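Local atomic coordinates of protein involved in catabolism of external DNA (Legionella pneumophila subsp. pneumophila, PDB entry 2OO3), a protein that probably methylates N6 of a single adenine, A2030, in 23S ribosomal RNA, using S-adenosyl-L-methionine as methyl donor. Residues K172-K183 / W205-I216. Numbering follows the deposited sequence.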
loop_
_atom_site.group_PDB
_atom_site.type_symbol
_atom_site.label_atom_id
_atom_site.label_comp_id
_atom_site.label_asym_id
_atom_site.label_seq_id
_atom_site.Cartn_x
_atom_site.Cartn_y
_atom_site.Cartn_z
ATOM N N LYS A 172 -4.821 12.760 -14.641
ATOM C CA LYS A 172 -5.006 11.654 -15.562
ATOM C C LYS A 172 -3.635 11.151 -16.013
ATOM O O LYS A 172 -3.416 9.942 -16.184
ATOM C CB LYS A 172 -5.792 12.183 -16.768
ATOM C CG LYS A 172 -6.092 11.228 -17.860
ATOM C CD LYS A 172 -6.714 12.079 -18.949
ATOM C CE LYS A 172 -6.514 11.551 -20.312
ATOM N NZ LYS A 172 -7.486 12.225 -21.227
ATOM N N GLU A 173 -2.698 12.078 -16.184
ATOM C CA GLU A 173 -1.384 11.692 -16.713
ATOM C C GLU A 173 -0.620 10.745 -15.776
ATOM O O GLU A 173 0.275 10.041 -16.219
ATOM C CB GLU A 173 -0.557 12.934 -17.062
ATOM C CG GLU A 173 -1.141 13.783 -18.249
ATOM C CD GLU A 173 -2.440 14.591 -17.918
ATOM O OE1 GLU A 173 -2.671 14.943 -16.726
ATOM O OE2 GLU A 173 -3.217 14.883 -18.885
ATOM N N GLU A 174 -0.983 10.723 -14.491
ATOM C CA GLU A 174 -0.361 9.794 -13.521
ATOM C C GLU A 174 -0.503 8.328 -13.932
ATOM O O GLU A 174 0.341 7.480 -13.585
ATOM C CB GLU A 174 -0.932 10.020 -12.127
ATOM C CG GLU A 174 -0.544 11.398 -11.557
ATOM C CD GLU A 174 -1.026 11.599 -10.120
ATOM O OE1 GLU A 174 -0.677 10.753 -9.259
ATOM O OE2 GLU A 174 -1.759 12.596 -9.864
ATOM N N TYR A 175 -1.569 8.020 -14.679
ATOM C CA TYR A 175 -1.823 6.640 -15.096
ATOM C C TYR A 175 -0.822 6.164 -16.153
ATOM O O TYR A 175 -0.697 4.968 -16.400
ATOM C CB TYR A 175 -3.231 6.507 -15.663
ATOM C CG TYR A 175 -4.353 6.536 -14.655
ATOM C CD1 TYR A 175 -4.799 5.356 -14.044
ATOM C CD2 TYR A 175 -4.999 7.717 -14.361
ATOM C CE1 TYR A 175 -5.881 5.375 -13.139
ATOM C CE2 TYR A 175 -6.055 7.760 -13.439
ATOM C CZ TYR A 175 -6.503 6.594 -12.849
ATOM O OH TYR A 175 -7.560 6.671 -11.965
ATOM N N LYS A 176 -0.148 7.103 -16.810
ATOM C CA LYS A 176 0.984 6.750 -17.686
ATOM C C LYS A 176 2.348 7.085 -17.096
ATOM O O LYS A 176 3.318 6.362 -17.367
ATOM C CB LYS A 176 0.839 7.331 -19.100
ATOM C CG LYS A 176 0.669 8.775 -19.173
ATOM C CD LYS A 176 0.983 9.257 -20.598
ATOM C CE LYS A 176 1.213 10.774 -20.609
ATOM N NZ LYS A 176 -0.110 11.463 -20.632
ATOM N N GLU A 177 2.433 8.146 -16.282
ATOM C CA GLU A 177 3.714 8.468 -15.620
ATOM C C GLU A 177 4.201 7.320 -14.724
ATOM O O GLU A 177 5.374 6.983 -14.696
ATOM C CB GLU A 177 3.572 9.719 -14.780
ATOM C CG GLU A 177 3.402 10.976 -15.622
ATOM C CD GLU A 177 2.982 12.188 -14.825
ATOM O OE1 GLU A 177 2.755 12.064 -13.600
ATOM O OE2 GLU A 177 2.888 13.283 -15.432
ATOM N N ILE A 178 3.273 6.745 -13.970
ATOM C CA ILE A 178 3.612 5.755 -12.952
ATOM C C ILE A 178 4.194 4.484 -13.556
ATOM O O ILE A 178 5.294 4.102 -13.173
ATOM C CB ILE A 178 2.403 5.488 -11.982
ATOM C CG1 ILE A 178 2.178 6.733 -11.110
ATOM C CG2 ILE A 178 2.616 4.233 -11.154
ATOM C CD1 ILE A 178 3.361 7.139 -10.213
ATOM N N PRO A 179 3.493 3.837 -14.511
ATOM C CA PRO A 179 4.132 2.646 -15.075
ATOM C C PRO A 179 5.434 2.947 -15.807
ATOM O O PRO A 179 6.295 2.089 -15.848
ATOM C CB PRO A 179 3.102 2.135 -16.078
ATOM C CG PRO A 179 1.764 2.652 -15.539
ATOM C CD PRO A 179 2.151 4.046 -15.073
ATOM N N TYR A 180 5.542 4.136 -16.404
ATOM C CA TYR A 180 6.779 4.566 -17.057
ATOM C C TYR A 180 7.934 4.585 -16.037
ATOM O O TYR A 180 8.983 4.014 -16.285
ATOM C CB TYR A 180 6.626 5.957 -17.669
ATOM C CG TYR A 180 7.828 6.397 -18.500
ATOM C CD1 TYR A 180 8.013 5.904 -19.776
ATOM C CD2 TYR A 180 8.769 7.299 -17.999
ATOM C CE1 TYR A 180 9.090 6.294 -20.554
ATOM C CE2 TYR A 180 9.871 7.703 -18.779
ATOM C CZ TYR A 180 10.010 7.192 -20.062
ATOM O OH TYR A 180 11.087 7.557 -20.882
ATOM N N ALA A 181 7.714 5.235 -14.899
ATOM C CA ALA A 181 8.712 5.287 -13.843
ATOM C C ALA A 181 9.064 3.889 -13.279
ATOM O O ALA A 181 10.241 3.590 -13.033
ATOM C CB ALA A 181 8.244 6.212 -12.722
ATOM N N ILE A 182 8.056 3.056 -13.028
ATOM C CA ILE A 182 8.333 1.676 -12.566
ATOM C C ILE A 182 9.101 0.880 -13.615
ATOM O O ILE A 182 10.035 0.164 -13.277
ATOM C CB ILE A 182 7.050 0.927 -12.146
ATOM C CG1 ILE A 182 6.332 1.701 -11.033
ATOM C CG2 ILE A 182 7.354 -0.556 -11.745
ATOM C CD1 ILE A 182 4.872 1.240 -10.759
ATOM N N LYS A 183 8.733 1.005 -14.897
ATOM C CA LYS A 183 9.479 0.298 -15.926
ATOM C C LYS A 183 10.958 0.684 -15.874
ATOM O O LYS A 183 11.836 -0.198 -15.936
ATOM C CB LYS A 183 8.887 0.557 -17.330
ATOM C CG LYS A 183 9.575 -0.294 -18.433
ATOM C CD LYS A 183 8.854 -0.119 -19.774
ATOM C CE LYS A 183 9.716 -0.550 -20.917
ATOM N NZ LYS A 183 9.019 -0.289 -22.245
ATOM N N TRP A 205 -9.167 4.175 -18.195
ATOM C CA TRP A 205 -7.891 4.685 -17.731
ATOM C C TRP A 205 -7.155 3.589 -16.974
ATOM O O TRP A 205 -5.982 3.392 -17.186
ATOM C CB TRP A 205 -8.092 5.876 -16.806
ATOM C CG TRP A 205 -8.645 7.130 -17.469
ATOM C CD1 TRP A 205 -8.924 7.321 -18.812
ATOM C CD2 TRP A 205 -8.940 8.364 -16.823
ATOM N NE1 TRP A 205 -9.374 8.613 -19.021
ATOM C CE2 TRP A 205 -9.404 9.264 -17.817
ATOM C CE3 TRP A 205 -8.841 8.812 -15.493
ATOM C CZ2 TRP A 205 -9.775 10.565 -17.522
ATOM C CZ3 TRP A 205 -9.207 10.114 -15.201
ATOM C CH2 TRP A 205 -9.669 10.979 -16.222
ATOM N N THR A 206 -7.853 2.917 -16.067
ATOM C CA THR A 206 -7.262 1.793 -15.331
ATOM C C THR A 206 -6.746 0.666 -16.259
ATOM O O THR A 206 -5.641 0.154 -16.064
ATOM C CB THR A 206 -8.235 1.272 -14.254
ATOM O OG1 THR A 206 -8.482 2.330 -13.306
ATOM C CG2 THR A 206 -7.621 0.085 -13.536
ATOM N N GLU A 207 -7.509 0.326 -17.304
ATOM C CA GLU A 207 -7.080 -0.709 -18.234
ATOM C C GLU A 207 -5.821 -0.297 -19.019
ATOM O O GLU A 207 -4.983 -1.151 -19.353
ATOM C CB GLU A 207 -8.209 -1.097 -19.204
ATOM C CG GLU A 207 -9.366 -1.924 -18.573
ATOM C CD GLU A 207 -8.886 -3.271 -17.989
ATOM O OE1 GLU A 207 -7.912 -3.848 -18.496
ATOM O OE2 GLU A 207 -9.450 -3.746 -16.994
ATOM N N GLN A 208 -5.692 1.000 -19.327
ATOM C CA GLN A 208 -4.488 1.490 -20.018
ATOM C C GLN A 208 -3.258 1.446 -19.109
ATOM O O GLN A 208 -2.142 1.107 -19.543
ATOM C CB GLN A 208 -4.707 2.892 -20.572
ATOM C CG GLN A 208 -5.681 2.899 -21.803
ATOM C CD GLN A 208 -6.172 4.297 -22.115
ATOM O OE1 GLN A 208 -5.450 5.078 -22.730
ATOM N NE2 GLN A 208 -7.398 4.630 -21.674
ATOM N N PHE A 209 -3.476 1.804 -17.854
ATOM C CA PHE A 209 -2.460 1.674 -16.794
ATOM C C PHE A 209 -2.033 0.205 -16.682
ATOM O O PHE A 209 -0.835 -0.120 -16.741
ATOM C CB PHE A 209 -3.072 2.190 -15.474
ATOM C CG PHE A 209 -2.249 1.890 -14.226
ATOM C CD1 PHE A 209 -1.245 2.760 -13.812
ATOM C CD2 PHE A 209 -2.511 0.746 -13.457
ATOM C CE1 PHE A 209 -0.487 2.491 -12.632
ATOM C CE2 PHE A 209 -1.747 0.462 -12.296
ATOM C CZ PHE A 209 -0.746 1.336 -11.891
ATOM N N LEU A 210 -3.010 -0.693 -16.550
ATOM C CA LEU A 210 -2.703 -2.113 -16.384
ATOM C C LEU A 210 -1.946 -2.734 -17.600
ATOM O O LEU A 210 -1.089 -3.605 -17.416
ATOM C CB LEU A 210 -3.986 -2.905 -16.082
ATOM C CG LEU A 210 -4.658 -2.677 -14.719
ATOM C CD1 LEU A 210 -5.948 -3.457 -14.651
ATOM C CD2 LEU A 210 -3.704 -3.074 -13.561
ATOM N N ARG A 211 -2.221 -2.264 -18.820
ATOM C CA ARG A 211 -1.518 -2.790 -20.001
ATOM C C ARG A 211 -0.036 -2.419 -19.930
ATOM O O ARG A 211 0.840 -3.253 -20.227
ATOM C CB ARG A 211 -2.146 -2.290 -21.315
ATOM C CG ARG A 211 -1.426 -2.814 -22.616
ATOM C CD ARG A 211 -2.185 -2.395 -23.901
ATOM N NE ARG A 211 -3.511 -3.018 -24.014
ATOM C CZ ARG A 211 -3.737 -4.268 -24.431
ATOM N NH1 ARG A 211 -2.728 -5.055 -24.792
ATOM N NH2 ARG A 211 -4.976 -4.738 -24.478
ATOM N N LYS A 212 0.251 -1.191 -19.506
ATOM C CA LYS A 212 1.642 -0.771 -19.296
ATOM C C LYS A 212 2.312 -1.545 -18.157
ATOM O O LYS A 212 3.445 -1.961 -18.307
ATOM C CB LYS A 212 1.762 0.741 -19.024
ATOM C CG LYS A 212 1.231 1.615 -20.130
ATOM C CD LYS A 212 1.612 1.077 -21.509
ATOM C CE LYS A 212 2.895 1.684 -22.023
ATOM N NZ LYS A 212 3.072 1.359 -23.470
ATOM N N MET A 213 1.606 -1.763 -17.048
ATOM C CA MET A 213 2.173 -2.555 -15.940
ATOM C C MET A 213 2.498 -3.981 -16.411
ATOM O O MET A 213 3.550 -4.548 -16.072
ATOM C CB MET A 213 1.209 -2.618 -14.735
ATOM C CG MET A 213 1.069 -1.285 -13.976
ATOM S SD MET A 213 2.634 -0.442 -13.439
ATOM C CE MET A 213 3.464 -1.793 -12.537
ATOM N N ARG A 214 1.602 -4.542 -17.221
ATOM C CA ARG A 214 1.776 -5.919 -17.685
ATOM C C ARG A 214 3.034 -6.088 -18.522
ATOM O O ARG A 214 3.702 -7.106 -18.419
ATOM C CB ARG A 214 0.531 -6.411 -18.417
ATOM C CG ARG A 214 0.350 -7.905 -18.383
ATOM C CD ARG A 214 -1.155 -8.324 -18.266
ATOM N NE ARG A 214 -2.041 -7.463 -19.041
ATOM C CZ ARG A 214 -3.070 -6.766 -18.545
ATOM N NH1 ARG A 214 -3.405 -6.857 -17.254
ATOM N NH2 ARG A 214 -3.799 -5.999 -19.366
ATOM N N GLU A 215 3.401 -5.070 -19.287
ATOM C CA GLU A 215 4.608 -5.123 -20.122
ATOM C C GLU A 215 5.952 -5.195 -19.372
ATOM O O GLU A 215 6.960 -5.634 -19.940
ATOM C CB GLU A 215 4.598 -3.943 -21.101
ATOM C CG GLU A 215 3.396 -4.015 -22.078
ATOM C CD GLU A 215 3.208 -2.748 -22.907
ATOM O OE1 GLU A 215 4.025 -1.796 -22.775
ATOM O OE2 GLU A 215 2.227 -2.693 -23.683
ATOM N N ILE A 216 5.969 -4.766 -18.109
ATOM C CA ILE A 216 7.215 -4.640 -17.350
ATOM C C ILE A 216 7.806 -6.010 -16.982
ATOM O O ILE A 216 9.011 -6.259 -17.160
ATOM C CB ILE A 216 7.000 -3.771 -16.102
ATOM C CG1 ILE A 216 6.545 -2.367 -16.533
ATOM C CG2 ILE A 216 8.289 -3.707 -15.232
ATOM C CD1 ILE A 216 6.150 -1.450 -15.364
HETATM O O HOH W 1 -9.458 4.788 -12.847
#
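Helices 174-188 and 203-216, joined through strand 193-200, belong to the Rossmann-like methyltransferase fold and illustrate how successive crossover helices pack side by side on one sheet. Their segments here run nearly parallel, 11° apart with axes 9.0 Å from each other, and the seam between them is filled by residues including Tyr-175, Pro-179, Trp-205, Phe-209 and Ile-216. At one end Trp-205 serves two partners. Its CB sits squarely over the Tyr-175 ring, 4.1 Å from the centroid, while its six-membered ring receives Lys-172 CG over a face in a CH-pi contact. Lys-172 leaves the backbone with CG opposite N (chi1 179°) and stays extended, which lays CG and CD across the indole. The two aromatic rings meet obliquely, Tyr-175 CE2 approaching Trp-205 CE3 to 3.6 Å. The phenol hydroxyl reaches the other helix through a water, which donates to Thr-206 OG1; that oxygen is also hydrogen-bonded to Pro-199 O in the intervening strand. Further along, Phe-209 turns its edge to Tyr-175 O and Ile-178 CG2, while Met-213 CG from its own helix lies over a face. The far end of Ile-178 leads away from the second helix, its side chain about 4 Å from that of His-43, predicted to bind S-adenosyl-L-methionine, consistent with this helix lying beside the cofactor site. Pro-179, whose nitrogen cannot donate to the preceding turn and marks a kink, sets CG 3.5 Å from Phe-209 CD1 and CB against Lys-212 CB. Past it, bends at chi2 and chi3 carry Met-213 CE to Ile-182 CD1, and Ile-216 CD1 ends against the backbone, 3.6 Å from both Pro-179 O and Lys-183 N.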